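Local coordinates for galactokinase (Bifidobacterium longum subsp. infantis ATCC 15697 = JCM 1222 = DSM 20088, PDB 6TEQ), which probably phosphorylates galactose at the expense of ATP, as a GHMP-family galactokinase, and binds 2-deoxy-2-fluoro-galactose in its sugar pocket, at residues A19-L22 and F23-Y27; K379-G382 and H383-A386. One frame throughout, in Å; residues are numbered along the deposited sequence.

Overall arrangement
Contact 1 (19-27) is the last two and a half turns of helix 12-27, lying on the larger sheet of the chain; contact 2 (379-386) is a loop running from strand 372-378 into the first turn of helix 382-396, against the five-stranded sheet. They hold different elements: their centres are 38 Å apart and they do not touch. Each is partly buried, with some side chains against a sheet and charged ones outward. Contact 1 ties its outer side with a salt bridge and doubles a backbone bond with a hydroxyl; contact 2, at a helix start, relies on backbone, a water and an outside carboxylate.

Contact 1. Residues A19-L22 and F23-Y27; sequences ATKL and FVDTY
Lys21 and Asp25, one turn apart on the exposed side of helix 12-27, join in an i to i+4 salt bridge, with NZ of Lys21 2.9 Å from OD2 of Asp25. The aspartate receives the ammonium on the syn lone pair of OD2, the side of its other oxygen. The lysine chain leaves with CG opposite its backbone N, stays extended, and bends only at chi4 (23°), which turns NZ toward the carboxylate of Asp25. Long and flexible, lysine suits this surface position.

One residue further on, Leu22 O takes two bonds from one residue: Thr26 N at 3.0 Å and Thr26 OG1 at 2.6 Å, from opposite faces of the carbonyl plane. The hydroxyl gets there because chi1 of -55° sets OG1 beside the backbone N, the rotamer by which helical threonines return a hydroxyl to the preceding turn. CG2 of Thr26 lies 3.5 Å above the plane of the Tyr27 ring, toward its rim. An alanine here would probably leave Leu22 O with only the rather bent amide bond, whose N-H...O angle is 130°, and the tyrosine face without its methyl cover. CD1 of Leu22 lies alongside the same hydroxyl, 3.7 Å from Thr26 OG1.

This is the last part of an amphipathic helix packed on a sheet: Leu22 and Thr26 touch Val79 of strand 75-80, near the ADP-binding Ser80, while Phe23 meets Ala67 of strand 54-70 and Ala128 of strand 125-131. Phe23 N bonds to Ala19 O at 3.0 Å, and the small Ala19 fits against Phe65 and Ala67.

The tilted Tyr27 ring brings its CD2 over the centre of the Phe23 ring, 3.4 Å above its plane, and Phe23 CG lies at the tyrosine's edge. The tyrosine OH is hydrogen-bonded to Ala127 O.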
loop_
_atom_site.group_PDB
_atom_site.type_symbol
_atom_site.label_atom_id
_atom_site.label_comp_id
_atom_site.label_asym_id
_atom_site.label_seq_id
_atom_site.Cartn_x
_atom_site.Cartn_y
_atom_site.Cartn_z
ATOM N N ALA A 19 13.959 -17.622 0.511
ATOM C CA ALA A 19 14.789 -16.493 0.047
ATOM C C ALA A 19 16.246 -16.910 0.108
ATOM O O ALA A 19 17.003 -16.624 -0.857
ATOM C CB ALA A 19 14.544 -15.284 0.888
ATOM N N THR A 20 16.620 -17.632 1.161
ATOM C CA THR A 20 18.033 -18.078 1.343
ATOM C C THR A 20 18.393 -19.073 0.239
ATOM O O THR A 20 19.412 -18.920 -0.369
ATOM C CB THR A 20 18.283 -18.640 2.728
ATOM O OG1 THR A 20 17.978 -17.648 3.716
ATOM C CG2 THR A 20 19.732 -19.045 2.857
ATOM N N LYS A 21 17.540 -20.063 -0.003
ATOM C CA LYS A 21 17.784 -21.079 -1.036
ATOM C C LYS A 21 17.896 -20.396 -2.420
ATOM O O LYS A 21 18.777 -20.762 -3.223
ATOM C CB LYS A 21 16.675 -22.142 -0.975
ATOM C CG LYS A 21 16.727 -23.221 -2.067
ATOM C CD LYS A 21 15.869 -24.401 -1.744
ATOM C CE LYS A 21 15.671 -25.443 -2.849
ATOM N NZ LYS A 21 16.727 -25.455 -3.882
ATOM N N LEU A 22 17.009 -19.466 -2.768
ATOM C CA LEU A 22 17.087 -18.826 -4.089
ATOM C C LEU A 22 18.411 -18.056 -4.179
ATOM O O LEU A 22 19.054 -18.007 -5.245
ATOM C CB LEU A 22 15.890 -17.908 -4.300
ATOM C CG LEU A 22 15.862 -17.144 -5.606
ATOM C CD1 LEU A 22 15.806 -18.089 -6.779
ATOM C CD2 LEU A 22 14.639 -16.252 -5.673
ATOM N N PHE A 23 18.803 -17.449 -3.088
ATOM C CA PHE A 23 20.064 -16.662 -3.067
ATOM C C PHE A 23 21.251 -17.621 -3.301
ATOM O O PHE A 23 22.067 -17.351 -4.196
ATOM C CB PHE A 23 20.233 -15.948 -1.726
ATOM C CG PHE A 23 21.396 -15.002 -1.736
ATOM C CD1 PHE A 23 22.693 -15.513 -1.605
ATOM C CD2 PHE A 23 21.199 -13.656 -1.948
ATOM C CE1 PHE A 23 23.751 -14.646 -1.643
ATOM C CE2 PHE A 23 22.267 -12.771 -1.978
ATOM C CZ PHE A 23 23.539 -13.279 -1.832
ATOM N N VAL A 24 21.302 -18.743 -2.590
ATOM C CA VAL A 24 22.451 -19.702 -2.660
ATOM C C VAL A 24 22.414 -20.354 -4.038
ATOM O O VAL A 24 23.497 -20.440 -4.685
ATOM C CB VAL A 24 22.416 -20.713 -1.492
ATOM C CG1 VAL A 24 23.394 -21.873 -1.685
ATOM C CG2 VAL A 24 22.738 -20.037 -0.155
ATOM N N ASP A 25 21.234 -20.766 -4.526
ATOM C CA ASP A 25 21.072 -21.345 -5.894
ATOM C C ASP A 25 21.541 -20.380 -7.007
ATOM O O ASP A 25 21.964 -20.806 -8.118
ATOM C CB ASP A 25 19.603 -21.730 -6.108
ATOM C CG ASP A 25 19.262 -22.975 -5.315
ATOM O OD1 ASP A 25 20.216 -23.580 -4.734
ATOM O OD2 ASP A 25 18.071 -23.318 -5.268
ATOM N N THR A 26 21.358 -19.097 -6.818
ATOM C CA THR A 26 21.585 -18.099 -7.874
ATOM C C THR A 26 23.044 -17.620 -7.794
ATOM O O THR A 26 23.654 -17.478 -8.873
ATOM C CB THR A 26 20.615 -16.934 -7.756
ATOM O OG1 THR A 26 19.260 -17.346 -7.754
ATOM C CG2 THR A 26 20.859 -15.955 -8.877
ATOM N N TYR A 27 23.528 -17.301 -6.583
ATOM C CA TYR A 27 24.802 -16.567 -6.374
ATOM C C TYR A 27 25.893 -17.392 -5.711
ATOM O O TYR A 27 27.029 -16.928 -5.770
ATOM C CB TYR A 27 24.556 -15.336 -5.494
ATOM C CG TYR A 27 23.482 -14.429 -6.006
ATOM C CD1 TYR A 27 23.555 -13.914 -7.278
ATOM C CD2 TYR A 27 22.367 -14.086 -5.264
ATOM C CE1 TYR A 27 22.598 -13.060 -7.800
ATOM C CE2 TYR A 27 21.377 -13.247 -5.787
ATOM C CZ TYR A 27 21.468 -12.740 -7.065
ATOM O OH TYR A 27 20.572 -11.868 -7.645
#

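Contact 2. Residues K379-G382 and H383-A386; sequences KGQG and HEIA
Ile385 reaches back to Gln381 through both backbone and side chain: its N donates to Gln381 O at 3.1 Å, nearly straight, and chi1 of -67° places its CG1 beside the backbone N, where it lies 3.4 Å from the same oxygen, while CD1 comes 4.2 Å from Gln381 CB. The next bond, from Ala386 N to Gly382 O at 2.9 Å, continues the first turn of helix 382-396. Out at the surface, the polar ends of Gln381 and Glu384 run side by side, their amide and carboxylate planes 74° apart, with NE2 of Gln381 3.4 Å from OE1 of Glu384.

At a helix start the first amides lack carbonyls of a preceding turn. A water accepts from Glu384 N at 2.9 Å and donates to Gly380 O at 2.7 Å, bridging loop to helix. Farther out, OE1 of Glu231 accepts from both Gly380 N and the amide of the buried Gly382, a carboxylate that probably also suits the positive end of the helix dipole. Gly380 has positive phi, easy for a residue without a side chain.

Beyond these, the small Ala386 and the branched, apolar Ile385 suit the side touching Leu233, Lys379 pairs through its backbone with Asn229, and the His383 ring stacks on Phe6 of strand 5-6. The loop after strand 372-378 delivers helix 382-396 onto the five-stranded sheet, against strand 230-236.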
loop_
_atom_site.group_PDB
_atom_site.type_symbol
_atom_site.label_atom_id
_atom_site.label_comp_id
_atom_site.label_asym_id
_atom_site.label_seq_id
_atom_site.Cartn_x
_atom_site.Cartn_y
_atom_site.Cartn_z
ATOM N N LYS A 379 -16.781 -12.766 12.338
ATOM C CA LYS A 379 -15.822 -13.878 12.365
ATOM C C LYS A 379 -16.535 -15.131 11.889
ATOM O O LYS A 379 -17.656 -15.392 12.403
ATOM C CB LYS A 379 -15.399 -14.098 13.795
ATOM C CG LYS A 379 -14.399 -15.191 14.088
ATOM C CD LYS A 379 -14.260 -15.543 15.601
ATOM C CE LYS A 379 -15.435 -15.307 16.559
ATOM N NZ LYS A 379 -14.942 -15.320 17.959
ATOM N N GLY A 380 -15.883 -15.864 10.995
ATOM C CA GLY A 380 -16.376 -17.157 10.497
ATOM C C GLY A 380 -17.131 -16.970 9.184
ATOM O O GLY A 380 -17.439 -17.974 8.586
ATOM N N GLN A 381 -17.329 -15.736 8.699
ATOM C CA GLN A 381 -18.141 -15.494 7.473
ATOM C C GLN A 381 -17.272 -15.206 6.228
ATOM O O GLN A 381 -17.835 -15.095 5.128
ATOM C CB GLN A 381 -19.135 -14.349 7.651
ATOM C CG GLN A 381 -20.095 -14.558 8.803
ATOM C CD GLN A 381 -20.790 -15.872 8.666
ATOM O OE1 GLN A 381 -20.593 -16.772 9.469
ATOM N NE2 GLN A 381 -21.510 -16.024 7.564
ATOM N N GLY A 382 -15.968 -14.990 6.373
ATOM C CA GLY A 382 -15.123 -14.596 5.240
ATOM C C GLY A 382 -15.148 -15.610 4.115
ATOM O O GLY A 382 -15.292 -15.210 2.961
ATOM N N HIS A 383 -15.053 -16.906 4.435
ATOM C CA HIS A 383 -14.988 -17.946 3.367
ATOM C C HIS A 383 -16.293 -17.944 2.611
ATOM O O HIS A 383 -16.257 -17.973 1.383
ATOM C CB HIS A 383 -14.701 -19.334 3.906
ATOM C CG HIS A 383 -13.246 -19.602 4.046
ATOM N ND1 HIS A 383 -12.436 -18.835 4.893
ATOM C CD2 HIS A 383 -12.447 -20.488 3.411
ATOM C CE1 HIS A 383 -11.188 -19.265 4.780
ATOM N NE2 HIS A 383 -11.179 -20.283 3.874
ATOM N N GLU A 384 -17.411 -17.891 3.321
ATOM C CA GLU A 384 -18.737 -17.948 2.655
ATOM C C GLU A 384 -18.879 -16.770 1.716
ATOM O O GLU A 384 -19.346 -16.967 0.589
ATOM C CB GLU A 384 -19.847 -17.793 3.687
ATOM C CG GLU A 384 -21.252 -17.804 3.103
ATOM C CD GLU A 384 -22.193 -18.442 4.115
ATOM O OE1 GLU A 384 -22.770 -17.662 4.877
ATOM O OE2 GLU A 384 -22.225 -19.728 4.225
ATOM N N ILE A 385 -18.490 -15.570 2.167
ATOM C CA ILE A 385 -18.680 -14.357 1.337
ATOM C C ILE A 385 -17.707 -14.397 0.157
ATOM O O ILE A 385 -18.112 -14.063 -0.959
ATOM C CB ILE A 385 -18.551 -13.097 2.185
ATOM C CG1 ILE A 385 -19.717 -12.999 3.182
ATOM C CG2 ILE A 385 -18.483 -11.847 1.286
ATOM C CD1 ILE A 385 -19.530 -11.944 4.244
ATOM N N ALA A 386 -16.478 -14.813 0.369
ATOM C CA ALA A 386 -15.498 -14.993 -0.735
ATOM C C ALA A 386 -16.050 -15.958 -1.774
ATOM O O ALA A 386 -15.972 -15.693 -2.956
ATOM C CB ALA A 386 -14.189 -15.453 -0.179
HETATM O O HOH W 1 -17.502 -18.787 6.033
#